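Local coordinates for protein methyltransferase FkbM (Methylobacillus flagellatus KT, PDB 2PY6) that probably transfers methyl groups from S-adenosylmethionine, as a member of the FkbM methyltransferase family, at residues L351-L365 and L379-Q391. Numbering follows the deposited sequence.
Sequences LKGARRAISEHKPKL and LTNYILSIRPDYQ
Y390 and R387 each donate a hydrogen bond to a backbone carbonyl of 351-365 from the turn that follows helix 375-386. The phenol OH of Y390 donates to P363 O at 2.6 Å, in the carbonyl plane and at the edge of its own ring, while I358 CG2 meets the same ring edge-on and L365 CD1 lies 3.9 Å from Y390 CZ. R387 starts with CG anti to its backbone N and then bends at chi2 (77°), bringing NH1 to S359 O at 2.7 Å, in the last turn of helix 355-361. Its other edge grips D389 side-on, NE to OD1 and NH2 to OD2, so three bonds lying close to the guanidinium plane fix its rotation. K362, which leaves the helix with positive phi, lays CB over one guanidinium face; its extended chain runs on past Y390, and K362 NZ stays 4.1 Å from D389 OD2; one water joins these two atoms and a second joins NZ to D389 O. Strand order 3-2-1-4-5-7-6, with antiparallel 404-408 beside 364-368, marks the Rossmann-like class I methyltransferase fold; here the axes of 355-361 and 379-386 cross at -57°. Farther along, I386 CD1 packs on I358 CG2 at 3.6 Å, and I383 CD1 touches both L351 CD1 and L365 CD1. Y382 chi1 (178°) swings its ring toward 351-355, where K352 CG lies over one face in a CH-pi contact, 3.9 Å from the centroid, with R355 CB against its OH.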
loop_
_atom_site.group_PDB
_atom_site.type_symbol
_atom_site.label_atom_id
_atom_site.label_comp_id
_atom_site.label_asym_id
_atom_site.label_seq_id
_atom_site.Cartn_x
_atom_site.Cartn_y
_atom_site.Cartn_z
ATOM N N LEU A 351 19.604 -6.328 -36.910
ATOM C CA LEU A 351 21.007 -6.629 -36.945
ATOM C C LEU A 351 21.608 -6.423 -38.332
ATOM O O LEU A 351 22.748 -5.969 -38.453
ATOM C CB LEU A 351 21.261 -8.076 -36.487
ATOM C CG LEU A 351 21.100 -8.371 -34.985
ATOM C CD1 LEU A 351 21.012 -9.877 -34.750
ATOM C CD2 LEU A 351 22.206 -7.788 -34.193
ATOM N N LYS A 352 20.847 -6.732 -39.372
ATOM C CA LYS A 352 21.308 -6.520 -40.741
ATOM C C LYS A 352 21.451 -5.033 -40.993
ATOM O O LYS A 352 22.327 -4.625 -41.716
ATOM C CB LYS A 352 20.331 -7.110 -41.753
ATOM C CG LYS A 352 20.242 -8.624 -41.702
ATOM C CD LYS A 352 19.171 -9.108 -42.604
ATOM C CE LYS A 352 19.313 -10.589 -42.800
ATOM N NZ LYS A 352 18.269 -11.101 -43.674
ATOM N N GLY A 353 20.590 -4.231 -40.383
ATOM C CA GLY A 353 20.706 -2.768 -40.461
ATOM C C GLY A 353 21.873 -2.179 -39.654
ATOM O O GLY A 353 22.131 -0.981 -39.728
ATOM N N ALA A 354 22.566 -3.023 -38.884
ATOM C CA ALA A 354 23.760 -2.644 -38.123
ATOM C C ALA A 354 25.005 -3.403 -38.601
ATOM O O ALA A 354 26.039 -3.371 -37.938
ATOM C CB ALA A 354 23.508 -2.902 -36.603
ATOM N N ARG A 355 24.944 -4.041 -39.774
ATOM C CA ARG A 355 26.060 -4.873 -40.218
ATOM C C ARG A 355 27.396 -4.206 -40.362
ATOM O O ARG A 355 28.391 -4.876 -40.149
ATOM C CB ARG A 355 25.757 -5.689 -41.493
ATOM C CG ARG A 355 25.477 -4.943 -42.726
ATOM C CD ARG A 355 24.827 -5.864 -43.766
ATOM N NE ARG A 355 24.459 -5.144 -44.998
ATOM C CZ ARG A 355 23.243 -4.697 -45.346
ATOM N NH1 ARG A 355 22.153 -4.873 -44.589
ATOM N NH2 ARG A 355 23.110 -4.068 -46.516
ATOM N N ARG A 356 27.423 -2.930 -40.745
ATOM C CA ARG A 356 28.667 -2.190 -40.901
ATOM C C ARG A 356 29.269 -1.952 -39.529
ATOM O O ARG A 356 30.453 -2.130 -39.324
ATOM C CB ARG A 356 28.433 -0.856 -41.624
ATOM C CG ARG A 356 28.113 -1.013 -43.119
ATOM C CD ARG A 356 27.313 0.153 -43.690
ATOM N NE ARG A 356 27.799 1.437 -43.207
ATOM C CZ ARG A 356 27.062 2.542 -43.097
ATOM N NH1 ARG A 356 25.776 2.573 -43.456
ATOM N NH2 ARG A 356 27.625 3.643 -42.611
ATOM N N ALA A 357 28.439 -1.568 -38.575
ATOM C CA ALA A 357 28.922 -1.340 -37.220
ATOM C C ALA A 357 29.478 -2.646 -36.607
ATOM O O ALA A 357 30.550 -2.666 -35.984
ATOM C CB ALA A 357 27.783 -0.795 -36.346
ATOM N N ILE A 358 28.720 -3.720 -36.768
ATOM C CA ILE A 358 29.082 -5.022 -36.205
ATOM C C ILE A 358 30.325 -5.564 -36.896
ATOM O O ILE A 358 31.312 -5.871 -36.229
ATOM C CB ILE A 358 27.872 -6.009 -36.219
ATOM C CG1 ILE A 358 26.778 -5.531 -35.243
ATOM C CG2 ILE A 358 28.305 -7.443 -35.818
ATOM C CD1 ILE A 358 25.388 -6.192 -35.472
ATOM N N SER A 359 30.302 -5.644 -38.222
ATOM C CA SER A 359 31.428 -6.208 -38.984
ATOM C C SER A 359 32.698 -5.381 -38.908
ATOM O O SER A 359 33.769 -5.921 -38.781
ATOM C CB SER A 359 31.067 -6.393 -40.472
ATOM O OG SER A 359 30.865 -5.151 -41.103
ATOM N N GLU A 360 32.576 -4.062 -38.979
ATOM C CA GLU A 360 33.753 -3.207 -38.969
ATOM C C GLU A 360 34.373 -2.946 -37.605
ATOM O O GLU A 360 35.587 -2.874 -37.510
ATOM C CB GLU A 360 33.437 -1.877 -39.638
ATOM C CG GLU A 360 33.089 -2.019 -41.105
ATOM C CD GLU A 360 32.673 -0.685 -41.748
ATOM O OE1 GLU A 360 32.878 0.394 -41.134
ATOM O OE2 GLU A 360 32.123 -0.731 -42.865
ATOM N N HIS A 361 33.553 -2.840 -36.559
ATOM C CA HIS A 361 34.040 -2.479 -35.214
ATOM C C HIS A 361 33.921 -3.475 -34.056
ATOM O O HIS A 361 34.430 -3.200 -32.961
ATOM C CB HIS A 361 33.373 -1.182 -34.820
ATOM C CG HIS A 361 33.634 -0.089 -35.797
ATOM N ND1 HIS A 361 34.884 0.462 -35.955
ATOM C CD2 HIS A 361 32.826 0.527 -36.698
ATOM C CE1 HIS A 361 34.834 1.377 -36.910
ATOM N NE2 HIS A 361 33.600 1.427 -37.381
ATOM N N LYS A 362 33.236 -4.590 -34.286
ATOM C CA LYS A 362 33.076 -5.626 -33.304
ATOM C C LYS A 362 32.688 -5.069 -31.946
ATOM O O LYS A 362 33.388 -5.276 -30.952
ATOM C CB LYS A 362 34.349 -6.448 -33.175
ATOM C CG LYS A 362 34.157 -7.785 -32.462
ATOM C CD LYS A 362 35.479 -8.415 -32.092
ATOM C CE LYS A 362 35.311 -9.575 -31.171
ATOM N NZ LYS A 362 36.627 -9.944 -30.645
ATOM N N PRO A 363 31.556 -4.388 -31.886
ATOM C CA PRO A 363 31.162 -3.934 -30.576
ATOM C C PRO A 363 30.654 -5.124 -29.740
ATOM O O PRO A 363 30.283 -6.179 -30.298
ATOM C CB PRO A 363 30.028 -2.981 -30.876
ATOM C CG PRO A 363 29.480 -3.415 -32.147
ATOM C CD PRO A 363 30.564 -4.075 -32.911
ATOM N N LYS A 364 30.660 -4.959 -28.425
ATOM C CA LYS A 364 30.027 -5.920 -27.555
ATOM C C LYS A 364 28.551 -5.891 -27.914
ATOM O O LYS A 364 28.024 -4.847 -28.339
ATOM C CB LYS A 364 30.192 -5.533 -26.082
ATOM C CG LYS A 364 31.583 -5.519 -25.540
ATOM C CD LYS A 364 31.635 -5.088 -24.057
ATOM C CE LYS A 364 31.257 -3.642 -23.801
ATOM N NZ LYS A 364 32.260 -2.750 -24.358
ATOM N N LEU A 365 27.877 -7.028 -27.791
ATOM C CA LEU A 365 26.450 -7.088 -28.073
ATOM C C LEU A 365 25.729 -7.816 -26.958
ATOM O O LEU A 365 26.222 -8.837 -26.422
ATOM C CB LEU A 365 26.150 -7.852 -29.388
ATOM C CG LEU A 365 26.914 -7.512 -30.676
ATOM C CD1 LEU A 365 26.613 -8.524 -31.766
ATOM C CD2 LEU A 365 26.581 -6.108 -31.167
ATOM N N LEU A 379 19.761 -15.544 -34.983
ATOM C CA LEU A 379 20.504 -14.351 -34.667
ATOM C C LEU A 379 21.992 -14.654 -34.555
ATOM O O LEU A 379 22.796 -13.919 -35.087
ATOM C CB LEU A 379 19.976 -13.716 -33.374
ATOM C CG LEU A 379 18.481 -13.350 -33.333
ATOM C CD1 LEU A 379 18.110 -12.843 -31.977
ATOM C CD2 LEU A 379 18.107 -12.299 -34.358
ATOM N N THR A 380 22.352 -15.742 -33.877
ATOM C CA THR A 380 23.752 -16.145 -33.719
ATOM C C THR A 380 24.382 -16.433 -35.087
ATOM O O THR A 380 25.490 -15.942 -35.392
ATOM C CB THR A 380 23.881 -17.401 -32.816
ATOM O OG1 THR A 380 23.364 -17.128 -31.512
ATOM C CG2 THR A 380 25.306 -17.790 -32.644
ATOM N N ASN A 381 23.667 -17.194 -35.911
ATOM C CA ASN A 381 24.161 -17.546 -37.229
ATOM C C ASN A 381 24.402 -16.303 -38.067
ATOM O O ASN A 381 25.377 -16.233 -38.803
ATOM C CB ASN A 381 23.178 -18.477 -37.959
ATOM C CG ASN A 381 23.200 -19.922 -37.424
ATOM O OD1 ASN A 381 24.136 -20.333 -36.743
ATOM N ND2 ASN A 381 22.161 -20.699 -37.769
ATOM N N TYR A 382 23.497 -15.322 -37.960
ATOM C CA TYR A 382 23.652 -14.093 -38.722
ATOM C C TYR A 382 24.889 -13.308 -38.271
ATOM O O TYR A 382 25.697 -12.881 -39.100
ATOM C CB TYR A 382 22.394 -13.193 -38.718
ATOM C CG TYR A 382 22.723 -11.946 -39.506
ATOM C CD1 TYR A 382 22.861 -12.005 -40.898
ATOM C CD2 TYR A 382 23.036 -10.752 -38.866
ATOM C CE1 TYR A 382 23.270 -10.896 -41.650
ATOM C CE2 TYR A 382 23.408 -9.611 -39.601
ATOM C CZ TYR A 382 23.552 -9.696 -40.987
ATOM O OH TYR A 382 23.933 -8.571 -41.703
ATOM N N ILE A 383 24.999 -13.070 -36.971
ATOM C CA ILE A 383 26.106 -12.294 -36.432
ATOM C C ILE A 383 27.454 -12.896 -36.772
ATOM O O ILE A 383 28.364 -12.166 -37.128
ATOM C CB ILE A 383 25.955 -12.103 -34.875
ATOM C CG1 ILE A 383 24.847 -11.112 -34.616
ATOM C CG2 ILE A 383 27.250 -11.606 -34.258
ATOM C CD1 ILE A 383 24.237 -11.161 -33.208
ATOM N N LEU A 384 27.588 -14.216 -36.654
ATOM C CA LEU A 384 28.863 -14.884 -36.944
ATOM C C LEU A 384 29.236 -14.874 -38.417
ATOM O O LEU A 384 30.399 -14.945 -38.761
ATOM C CB LEU A 384 28.873 -16.318 -36.419
ATOM C CG LEU A 384 28.825 -16.497 -34.909
ATOM C CD1 LEU A 384 28.800 -17.977 -34.539
ATOM C CD2 LEU A 384 29.978 -15.787 -34.243
ATOM N N SER A 385 28.250 -14.753 -39.291
ATOM C CA SER A 385 28.498 -14.706 -40.719
ATOM C C SER A 385 29.113 -13.347 -41.098
ATOM O O SER A 385 29.768 -13.223 -42.121
ATOM C CB SER A 385 27.180 -14.940 -41.497
ATOM O OG SER A 385 26.343 -13.783 -41.515
ATOM N N ILE A 386 28.899 -12.321 -40.284
ATOM C CA ILE A 386 29.446 -11.007 -40.581
ATOM C C ILE A 386 30.638 -10.624 -39.695
ATOM O O ILE A 386 31.385 -9.710 -40.025
ATOM C CB ILE A 386 28.367 -9.895 -40.523
ATOM C CG1 ILE A 386 27.735 -9.788 -39.135
ATOM C CG2 ILE A 386 27.333 -10.112 -41.635
ATOM C CD1 ILE A 386 26.937 -8.521 -38.921
ATOM N N ARG A 387 30.792 -11.312 -38.571
ATOM C CA ARG A 387 31.885 -11.070 -37.643
ATOM C C ARG A 387 32.158 -12.397 -36.930
ATOM O O ARG A 387 31.701 -12.607 -35.779
ATOM C CB ARG A 387 31.460 -9.998 -36.655
ATOM C CG ARG A 387 32.582 -9.556 -35.751
ATOM C CD ARG A 387 33.527 -8.641 -36.479
ATOM N NE ARG A 387 34.883 -8.744 -35.946
ATOM C CZ ARG A 387 35.880 -7.941 -36.279
ATOM N NH1 ARG A 387 35.674 -6.888 -37.060
ATOM N NH2 ARG A 387 37.072 -8.145 -35.752
ATOM N N PRO A 388 32.863 -13.319 -37.613
ATOM C CA PRO A 388 33.061 -14.683 -37.073
ATOM C C PRO A 388 33.969 -14.869 -35.848
ATOM O O PRO A 388 33.907 -15.924 -35.243
ATOM C CB PRO A 388 33.617 -15.482 -38.280
ATOM C CG PRO A 388 34.109 -14.520 -39.230
ATOM C CD PRO A 388 33.475 -13.160 -38.947
ATOM N N ASP A 389 34.748 -13.854 -35.461
ATOM C CA ASP A 389 35.671 -13.949 -34.316
ATOM C C ASP A 389 35.040 -13.630 -32.943
ATOM O O ASP A 389 35.753 -13.531 -31.951
ATOM C CB ASP A 389 36.923 -13.068 -34.550
ATOM C CG ASP A 389 36.615 -11.566 -34.568
ATOM O OD1 ASP A 389 35.430 -11.181 -34.628
ATOM O OD2 ASP A 389 37.578 -10.774 -34.546
ATOM N N TYR A 390 33.718 -13.445 -32.888
ATOM C CA TYR A 390 33.065 -13.190 -31.605
ATOM C C TYR A 390 33.045 -14.425 -30.709
ATOM O O TYR A 390 32.933 -15.548 -31.186
ATOM C CB TYR A 390 31.606 -12.812 -31.778
ATOM C CG TYR A 390 31.259 -11.368 -32.008
ATOM C CD1 TYR A 390 31.520 -10.410 -31.043
ATOM C CD2 TYR A 390 30.547 -10.973 -33.147
ATOM C CE1 TYR A 390 31.129 -9.082 -31.221
ATOM C CE2 TYR A 390 30.165 -9.658 -33.339
ATOM C CZ TYR A 390 30.442 -8.713 -32.360
ATOM O OH TYR A 390 30.041 -7.414 -32.543
ATOM N N GLN A 391 33.157 -14.193 -29.408
ATOM C CA GLN A 391 32.911 -15.225 -28.414
ATOM C C GLN A 391 31.422 -15.041 -28.068
ATOM O O GLN A 391 30.902 -13.927 -28.177
ATOM C CB GLN A 391 33.761 -15.020 -27.184
ATOM C CG GLN A 391 35.241 -15.106 -27.483
ATOM C CD GLN A 391 36.039 -15.466 -26.276
ATOM O OE1 GLN A 391 36.683 -14.607 -25.687
ATOM N NE2 GLN A 391 35.948 -16.732 -25.846
HETATM O O HOH W 1 36.149 -12.372 -29.512
HETATM O O HOH W 2 38.932 -10.033 -32.484
#